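PDB 4M3O: KLLA0F12672p from Kluyveromyces lactis, which probably removes phosphate from the C-terminal domain repeats of RNA polymerase II and binds zinc through the N-terminal domain described here. Local coordinates for residues D42-D45 against A46-K50; R54-K58 against Q59-D63. All coordinates share one frame; numbering follows the deposited sequence.

Interaction 1. Residues D42-D45 against A46-K50; sequences DVKD and ARTMK
Val43 opens the contact by laying its CG1 methyl against the first turn of the helix that follows, 3.8 Å from Thr48 CB, while the backbone of its own short strand pairs with the strand at residues 2-3. That branch lies anti to the backbone N (chi1 166°), which sets it against Thr48 and also 4.0 Å from Met49 CB. The Val43 and Thr48 side chains run past each other in opposite directions. At Asp45 the contact turns polar. Its CG sits between the backbone N and the carbonyl carbon, and the carboxylate thereby reaches over the start of the helix. OD2 of Asp45 accepts from the backbone N of Thr48 at 2.9 Å, met from above the carboxylate plane. The hydroxyl OG1 of the same threonine also sits very close to Asp45 OD2, at 2.5 Å, a distance too short to be taken at face value. The other oxygen, Asp45 OD1, lies 3.5 Å from Arg47 CG, and the carboxylate and guanidinium planes stand nearly perpendicular; the charged end of Arg47 goes instead to a salt bridge with Glu6. Finally Asp45 O receives the N-H of Met49 at 3.2 Å, the first helical bond. Together with the capping bond to the third helical residue, this is an aspartate N-cap at the start of helix 46-52, just after the short strand 42-43.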
loop_
_atom_site.group_PDB
_atom_site.type_symbol
_atom_site.label_atom_id
_atom_site.label_comp_id
_atom_site.label_asym_id
_atom_site.label_seq_id
_atom_site.Cartn_x
_atom_site.Cartn_y
_atom_site.Cartn_z
ATOM N N ASP A 42 -5.237 -7.078 -5.038
ATOM C CA ASP A 42 -5.528 -5.652 -5.072
ATOM C C ASP A 42 -6.377 -5.384 -3.874
ATOM O O ASP A 42 -6.978 -6.305 -3.342
ATOM C CB ASP A 42 -6.217 -5.258 -6.360
ATOM C CG ASP A 42 -5.441 -5.745 -7.607
ATOM O OD1 ASP A 42 -4.191 -5.671 -7.628
ATOM O OD2 ASP A 42 -6.090 -6.185 -8.583
ATOM N N VAL A 43 -6.429 -4.126 -3.452
ATOM C CA VAL A 43 -7.145 -3.703 -2.252
ATOM C C VAL A 43 -8.623 -3.550 -2.578
ATOM O O VAL A 43 -8.997 -2.957 -3.566
ATOM C CB VAL A 43 -6.620 -2.364 -1.724
ATOM C CG1 VAL A 43 -7.583 -1.785 -0.691
ATOM C CG2 VAL A 43 -5.198 -2.557 -1.181
ATOM N N LYS A 44 -9.490 -4.097 -1.751
ATOM C CA LYS A 44 -10.832 -4.227 -2.220
ATOM C C LYS A 44 -11.579 -2.917 -2.179
ATOM O O LYS A 44 -12.337 -2.637 -3.068
ATOM C CB LYS A 44 -11.523 -5.355 -1.509
ATOM C CG LYS A 44 -12.186 -5.020 -0.204
ATOM C CD LYS A 44 -13.162 -6.136 0.149
ATOM C CE LYS A 44 -14.077 -6.480 -1.022
ATOM N NZ LYS A 44 -14.761 -5.254 -1.531
ATOM N N ASP A 45 -11.348 -2.076 -1.197
ATOM C CA ASP A 45 -12.202 -0.945 -1.012
ATOM C C ASP A 45 -11.495 0.180 -0.279
ATOM O O ASP A 45 -10.360 0.044 0.212
ATOM C CB ASP A 45 -13.440 -1.387 -0.145
ATOM C CG ASP A 45 -13.017 -2.081 1.191
ATOM O OD1 ASP A 45 -13.833 -2.819 1.832
ATOM O OD2 ASP A 45 -11.828 -1.940 1.583
ATOM N N ALA A 46 -12.196 1.302 -0.190
ATOM C CA ALA A 46 -11.703 2.494 0.473
ATOM C C ALA A 46 -11.276 2.260 1.913
ATOM O O ALA A 46 -10.247 2.828 2.376
ATOM C CB ALA A 46 -12.755 3.596 0.400
ATOM N N ARG A 47 -12.039 1.450 2.630
ATOM C CA ARG A 47 -11.810 1.360 4.069
ATOM C C ARG A 47 -10.494 0.620 4.311
ATOM O O ARG A 47 -9.751 0.921 5.266
ATOM C CB ARG A 47 -13.020 0.723 4.816
ATOM C CG ARG A 47 -13.214 -0.770 4.632
ATOM C CD ARG A 47 -14.457 -1.297 5.365
ATOM N NE ARG A 47 -14.184 -1.811 6.709
ATOM C CZ ARG A 47 -13.701 -3.026 6.994
ATOM N NH1 ARG A 47 -13.373 -3.917 6.036
ATOM N NH2 ARG A 47 -13.504 -3.356 8.260
ATOM N N THR A 48 -10.197 -0.343 3.443
ATOM C CA THR A 48 -8.987 -1.093 3.548
ATOM C C THR A 48 -7.740 -0.205 3.176
ATOM O O THR A 48 -6.709 -0.186 3.834
ATOM C CB THR A 48 -9.082 -2.382 2.701
ATOM O OG1 THR A 48 -10.240 -3.159 3.075
ATOM C CG2 THR A 48 -7.805 -3.230 2.914
ATOM N N MET A 49 -7.918 0.579 2.139
ATOM C CA MET A 49 -6.934 1.520 1.635
ATOM C C MET A 49 -6.587 2.530 2.725
ATOM O O MET A 49 -5.387 2.816 3.004
ATOM C CB MET A 49 -7.564 2.116 0.390
ATOM C CG MET A 49 -6.679 2.703 -0.622
ATOM S SD MET A 49 -5.316 1.687 -1.221
ATOM C CE MET A 49 -4.550 3.140 -1.908
ATOM N N LYS A 50 -7.594 2.985 3.465
ATOM C CA LYS A 50 -7.340 3.920 4.581
ATOM C C LYS A 50 -6.666 3.219 5.766
ATOM O O LYS A 50 -5.821 3.814 6.431
ATOM C CB LYS A 50 -8.587 4.564 5.088
ATOM C CG LYS A 50 -9.334 5.431 4.083
ATOM C CD LYS A 50 -10.822 5.569 4.522
ATOM C CE LYS A 50 -11.639 6.359 3.504
ATOM N NZ LYS A 50 -11.521 7.832 3.715
#

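Interaction 2. Residues R54-K58 against Q59-D63; sequences RFLTK and QDYAD
Thr57 and Asp60 cross obliquely and exchange bonds, each side chain serving the other's backbone. The hydroxyl of Thr57, set between its own backbone N and carbonyl carbon (chi1 62°), faces the helix start, where OG1 accepts from Asp60 N at 3.0 Å along an almost straight line of 167°. In return the Asp60 carboxylate leans back over the threonine: its OD2 takes the N-H of Thr57 at 3.2 Å, approached from well above the carboxylate plane. A water lies 2.6 Å from Thr57 OG1 and donates a weak bond to Asp60 OD1, so a water links the two side chains, weakly on the aspartate side. Replacing Asp60 with an alanine would probably leave the N-H of Thr57 without its acceptor and the loop before the helix less firmly held.

Beside this polar exchange is an apolar one. Leu56 spreads its two methyls, CD2 resting 3.9 Å from Asp60 CB and CD1 meeting the edge of the Tyr61 ring near its plane, 4.2 Å from CD1 of the tyrosine. With CG anti to its backbone N (chi1 -176°), the far end of the Tyr61 ring runs on past Leu56, and its hydroxyl hydrogen-bonds Ser120 on helix 114-125. Farther along, Gln59 NE2 donates to Asp63 OD1 at 2.7 Å, one turn on, with the acceptor in the amide plane. The reciprocal pair of side-chain-to-backbone bonds between Thr57 and Asp60 is a classic capping box at the N terminus of helix 58-70.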
loop_
_atom_site.group_PDB
_atom_site.type_symbol
_atom_site.label_atom_id
_atom_site.label_comp_id
_atom_site.label_asym_id
_atom_site.label_seq_id
_atom_site.Cartn_x
_atom_site.Cartn_y
_atom_site.Cartn_z
ATOM N N ARG A 54 -1.497 3.224 7.808
ATOM C CA ARG A 54 -0.743 3.146 9.058
ATOM C C ARG A 54 0.523 2.292 8.943
ATOM O O ARG A 54 1.493 2.503 9.667
ATOM C CB ARG A 54 -1.613 2.584 10.173
ATOM C CG ARG A 54 -1.799 1.071 10.130
ATOM C CD ARG A 54 -2.844 0.689 11.213
ATOM N NE ARG A 54 -4.113 1.367 10.919
ATOM C CZ ARG A 54 -5.207 1.329 11.680
ATOM N NH1 ARG A 54 -5.301 0.559 12.750
ATOM N NH2 ARG A 54 -6.264 1.994 11.277
ATOM N N PHE A 55 0.551 1.356 8.004
ATOM C CA PHE A 55 1.733 0.534 7.851
ATOM C C PHE A 55 2.698 1.018 6.738
ATOM O O PHE A 55 3.575 0.286 6.407
ATOM C CB PHE A 55 1.320 -0.896 7.542
ATOM C CG PHE A 55 0.466 -1.508 8.618
ATOM C CD1 PHE A 55 -0.859 -1.857 8.370
ATOM C CD2 PHE A 55 0.951 -1.604 9.916
ATOM C CE1 PHE A 55 -1.646 -2.369 9.387
ATOM C CE2 PHE A 55 0.191 -2.137 10.935
ATOM C CZ PHE A 55 -1.107 -2.510 10.679
ATOM N N LEU A 56 2.464 2.164 6.109
ATOM C CA LEU A 56 3.273 2.574 4.966
ATOM C C LEU A 56 3.916 3.922 5.185
ATOM O O LEU A 56 3.258 4.860 5.648
ATOM C CB LEU A 56 2.443 2.621 3.703
ATOM C CG LEU A 56 1.926 1.262 3.205
ATOM C CD1 LEU A 56 0.994 1.591 2.058
ATOM C CD2 LEU A 56 2.979 0.331 2.734
ATOM N N THR A 57 5.210 4.025 4.859
ATOM C CA THR A 57 5.849 5.327 4.706
ATOM C C THR A 57 5.700 5.705 3.258
ATOM O O THR A 57 5.286 4.885 2.427
ATOM C CB THR A 57 7.344 5.295 5.005
ATOM O OG1 THR A 57 8.002 4.411 4.064
ATOM C CG2 THR A 57 7.572 4.835 6.417
ATOM N N LYS A 58 6.041 6.947 2.930
ATOM C CA LYS A 58 5.937 7.407 1.594
ATOM C C LYS A 58 6.836 6.569 0.651
ATOM O O LYS A 58 6.448 6.263 -0.500
ATOM C CB LYS A 58 6.386 8.872 1.486
ATOM C CG LYS A 58 5.456 9.923 2.019
ATOM C CD LYS A 58 6.078 11.298 1.803
ATOM C CE LYS A 58 5.111 12.461 1.686
ATOM N NZ LYS A 58 4.158 12.499 2.782
ATOM N N GLN A 59 8.041 6.209 1.136
ATOM C CA GLN A 59 8.959 5.387 0.379
ATOM C C GLN A 59 8.487 3.925 0.241
ATOM O O GLN A 59 8.694 3.340 -0.783
ATOM C CB GLN A 59 10.344 5.350 1.049
ATOM C CG GLN A 59 11.377 4.609 0.165
ATOM C CD GLN A 59 11.506 5.301 -1.172
ATOM O OE1 GLN A 59 11.722 6.504 -1.207
ATOM N NE2 GLN A 59 11.301 4.571 -2.266
ATOM N N ASP A 60 7.921 3.336 1.277
ATOM C CA ASP A 60 7.365 1.977 1.149
ATOM C C ASP A 60 6.253 1.940 0.134
ATOM O O ASP A 60 6.095 0.962 -0.547
ATOM C CB ASP A 60 6.718 1.461 2.459
ATOM C CG ASP A 60 7.664 1.376 3.628
ATOM O OD1 ASP A 60 8.906 1.210 3.407
ATOM O OD2 ASP A 60 7.121 1.480 4.774
ATOM N N TYR A 61 5.453 3.010 0.066
ATOM C CA TYR A 61 4.406 3.132 -0.950
ATOM C C TYR A 61 4.987 3.206 -2.361
ATOM O O TYR A 61 4.565 2.445 -3.225
ATOM C CB TYR A 61 3.437 4.328 -0.711
ATOM C CG TYR A 61 2.321 4.363 -1.737
ATOM C CD1 TYR A 61 1.194 3.504 -1.644
ATOM C CD2 TYR A 61 2.383 5.203 -2.818
ATOM C CE1 TYR A 61 0.170 3.535 -2.574
ATOM C CE2 TYR A 61 1.376 5.215 -3.770
ATOM C CZ TYR A 61 0.277 4.369 -3.648
ATOM O OH TYR A 61 -0.676 4.421 -4.624
ATOM N N ALA A 62 5.945 4.074 -2.581
ATOM C CA ALA A 62 6.670 4.118 -3.883
ATOM C C ALA A 62 7.246 2.765 -4.270
ATOM O O ALA A 62 7.166 2.376 -5.438
ATOM C CB ALA A 62 7.805 5.153 -3.876
ATOM N N ASP A 63 7.803 2.028 -3.310
ATOM C CA ASP A 63 8.308 0.712 -3.617
ATOM C C ASP A 63 7.162 -0.275 -3.927
ATOM O O ASP A 63 7.305 -1.109 -4.833
ATOM C CB ASP A 63 9.141 0.169 -2.446
ATOM C CG ASP A 63 10.338 1.122 -2.055
ATOM O OD1 ASP A 63 10.775 1.970 -2.861
ATOM O OD2 ASP A 63 10.819 1.044 -0.908
HETATM O O HOH W 1 10.555 3.972 4.507
#

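Overall arrangement
Two successive helices, each with a side-chain cap at its N terminus, illustrate how a chain marks the beginning of a helix. Neither contact closes a long loop, for in both the two segments adjoin; they stand in series, neither nested nor crossed, with centres 15 Å apart. Interaction 1 comes first, joining strand 42-43, which pairs with strand 2-3 near the N terminus, to helix 46-52. The chain leaves that helix, passes through the loop and reaches interaction 2, where helix 58-70 begins and Tyr61 meets helix 114-125. That helix supplies His116 to the zinc site, completed by Cys74, Cys79 and Cys112.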